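PDB 4MJE: probable glutaredoxin ssr2061, which probably reduces low molecular weight disulfides and protein disulfides, drawing electrons from glutathione that is kept reduced by NADPH and glutathione reductase. Local coordinates for residues A[16-21]-A[39-44]. The protein carries 1 engineered substitution. Residues are numbered along the deposited sequence; the frame is centred on the assembly and turned at random.
Sequences AKIEIY and KGVEFQ
Gln-44 joins strand 18-22 through both of its backbone polar groups. Gln-44 N donates to Ile-18 O at 2.9 Å in an almost straight bond (174° at the hydrogen), lying in the carbonyl plane. Gln-44 O accepts from Ile-20 N at 3.0 Å, nearly along the C=O axis. This is a parallel pairing, with Glu-19 bridged to Gln-44. Just before it the two chains spread, and a water takes over. It accepts from Ile-18 N and donates to Ala-16 O and Glu-42 O.

The side chains of Ile-18, Ile-20, Val-41 and Phe-43 make the apolar part. Ile-18 has CG2 anti to the backbone N and CG1 beside it (chi1 -58°), which sends CG2 to Phe-43 and the CG1 branch to Val-41. Ile-18 CG2 meets Phe-43 CB at 3.6 Å. The other branch is extended, and Ile-18 CD1 reaches Val-41 CG2 at 3.9 Å, the two side chains crossing at about a right angle. Phe-43 CG sits in the crowded position between N and the carbonyl carbon (chi1 69°). The ring therefore runs beside Ile-20, pointing the same way. Ile-20 CG2 touches it obliquely, 3.9 Å from Phe-43 CD1. Val-41 O lies in the ring plane, at its edge.

Glu-19 points to the same sheet face as Gln-44, but its OE1 is hydrogen-bonded to Tyr-46 OH and its OE2 forms a salt bridge with Arg-61.

The contact closes a right-handed beta-alpha-beta crossover of the thioredoxin fold, in which helix 27-39 links neighbouring parallel strands 18-22 and 44-47. Ile-20 and Phe-43 pack on Leu-33 of that helix, while Ile-18 and Val-41 meet Leu-97 of helix 93-97.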
loop_
_atom_site.group_PDB
_atom_site.type_symbol
_atom_site.label_atom_id
_atom_site.label_comp_id
_atom_site.label_asym_id
_atom_site.label_seq_id
_atom_site.Cartn_x
_atom_site.Cartn_y
_atom_site.Cartn_z
ATOM N N ALA A 16 -9.830 3.564 1.424
ATOM C CA ALA A 16 -8.693 2.747 1.812
ATOM C C ALA A 16 -7.439 3.605 1.912
ATOM O O ALA A 16 -7.185 4.469 1.080
ATOM C CB ALA A 16 -8.470 1.604 0.811
ATOM N N LYS A 17 -6.681 3.363 2.969
ATOM C CA LYS A 17 -5.381 3.985 3.178
ATOM C C LYS A 17 -4.314 2.966 2.748
ATOM O O LYS A 17 -4.118 1.942 3.415
ATOM C CB LYS A 17 -5.267 4.361 4.659
ATOM C CG LYS A 17 -3.988 5.058 5.042
ATOM C CD LYS A 17 -3.877 5.132 6.549
ATOM C CE LYS A 17 -2.586 5.759 6.991
ATOM N NZ LYS A 17 -2.456 5.718 8.471
ATOM N N ILE A 18 -3.654 3.233 1.626
ATOM C CA ILE A 18 -2.672 2.323 1.060
ATOM C C ILE A 18 -1.319 3.010 1.042
ATOM O O ILE A 18 -1.176 4.096 0.486
ATOM C CB ILE A 18 -3.069 1.884 -0.359
ATOM C CG1 ILE A 18 -4.454 1.218 -0.331
ATOM C CG2 ILE A 18 -2.033 0.933 -0.932
ATOM C CD1 ILE A 18 -5.082 0.991 -1.687
ATOM N N GLU A 19 -0.328 2.387 1.683
ATOM C CA GLU A 19 1.003 2.961 1.846
ATOM C C GLU A 19 2.059 1.976 1.392
ATOM O O GLU A 19 1.981 0.781 1.709
ATOM C CB GLU A 19 1.293 3.294 3.308
ATOM C CG GLU A 19 0.297 4.230 3.955
ATOM C CD GLU A 19 0.410 4.201 5.461
ATOM O OE1 GLU A 19 1.090 5.078 6.037
ATOM O OE2 GLU A 19 -0.169 3.292 6.082
ATOM N N ILE A 20 3.047 2.483 0.671
ATOM C CA ILE A 20 4.196 1.659 0.318
ATOM C C ILE A 20 5.485 2.446 0.491
ATOM O O ILE A 20 5.606 3.563 -0.020
ATOM C CB ILE A 20 4.086 1.100 -1.130
ATOM C CG1 ILE A 20 5.275 0.181 -1.425
ATOM C CG2 ILE A 20 3.948 2.209 -2.185
ATOM C CD1 ILE A 20 5.164 -0.593 -2.699
ATOM N N TYR A 21 6.410 1.876 1.270
ATOM C CA TYR A 21 7.743 2.423 1.457
ATOM C C TYR A 21 8.691 1.814 0.420
ATOM O O TYR A 21 8.709 0.594 0.213
ATOM C CB TYR A 21 8.311 2.115 2.846
ATOM C CG TYR A 21 7.558 2.616 4.057
ATOM C CD1 TYR A 21 8.069 3.637 4.849
ATOM C CD2 TYR A 21 6.383 1.996 4.478
ATOM C CE1 TYR A 21 7.406 4.049 6.000
ATOM C CE2 TYR A 21 5.725 2.407 5.621
ATOM C CZ TYR A 21 6.240 3.416 6.362
ATOM O OH TYR A 21 5.591 3.790 7.515
ATOM N N LYS A 39 -3.739 -1.943 -10.556
ATOM C CA LYS A 39 -5.042 -1.998 -9.887
ATOM C C LYS A 39 -5.827 -0.675 -9.995
ATOM O O LYS A 39 -7.049 -0.660 -9.842
ATOM C CB LYS A 39 -4.881 -2.385 -8.401
ATOM C CG LYS A 39 -4.300 -3.762 -8.151
ATOM C CD LYS A 39 -5.251 -4.830 -8.601
ATOM C CE LYS A 39 -4.765 -6.198 -8.187
ATOM N NZ LYS A 39 -5.665 -7.247 -8.663
ATOM N N GLY A 40 -5.146 0.447 -10.213
ATOM C CA GLY A 40 -5.852 1.711 -10.413
ATOM C C GLY A 40 -6.229 2.413 -9.119
ATOM O O GLY A 40 -6.915 3.438 -9.151
ATOM N N VAL A 41 -5.774 1.884 -7.990
ATOM C CA VAL A 41 -6.099 2.444 -6.683
ATOM C C VAL A 41 -5.254 3.676 -6.383
ATOM O O VAL A 41 -4.161 3.870 -6.915
ATOM C CB VAL A 41 -5.879 1.383 -5.580
ATOM C CG1 VAL A 41 -6.811 0.197 -5.808
ATOM C CG2 VAL A 41 -4.393 0.953 -5.527
ATOM N N GLU A 42 -5.798 4.509 -5.520
ATOM C CA GLU A 42 -5.093 5.662 -5.010
ATOM C C GLU A 42 -4.203 5.205 -3.867
ATOM O O GLU A 42 -4.677 4.494 -2.971
ATOM C CB GLU A 42 -6.133 6.648 -4.499
ATOM C CG GLU A 42 -5.581 7.845 -3.780
ATOM C CD GLU A 42 -6.641 8.593 -2.989
ATOM O OE1 GLU A 42 -7.717 8.011 -2.689
ATOM O OE2 GLU A 42 -6.402 9.776 -2.665
ATOM N N PHE A 43 -2.933 5.583 -3.884
ATOM C CA PHE A 43 -2.017 5.140 -2.843
ATOM C C PHE A 43 -0.896 6.151 -2.618
ATOM O O PHE A 43 -0.619 6.997 -3.478
ATOM C CB PHE A 43 -1.469 3.725 -3.113
ATOM C CG PHE A 43 -0.523 3.621 -4.276
ATOM C CD1 PHE A 43 0.849 3.674 -4.072
ATOM C CD2 PHE A 43 -0.994 3.419 -5.563
ATOM C CE1 PHE A 43 1.717 3.549 -5.126
ATOM C CE2 PHE A 43 -0.122 3.305 -6.621
ATOM C CZ PHE A 43 1.238 3.356 -6.396
ATOM N N GLN A 44 -0.260 6.062 -1.453
ATOM C CA GLN A 44 0.820 6.961 -1.046
ATOM C C GLN A 44 2.126 6.173 -1.040
ATOM O O GLN A 44 2.222 5.103 -0.417
ATOM C CB GLN A 44 0.522 7.524 0.347
ATOM C CG GLN A 44 1.324 8.746 0.718
ATOM C CD GLN A 44 0.924 9.980 -0.054
ATOM O OE1 GLN A 44 -0.105 10.000 -0.730
ATOM N NE2 GLN A 44 1.728 11.033 0.062
HETATM O O HOH W 1 -4.758 5.188 -0.242
HETATM O O HOH W 2 -7.465 7.795 0.309
#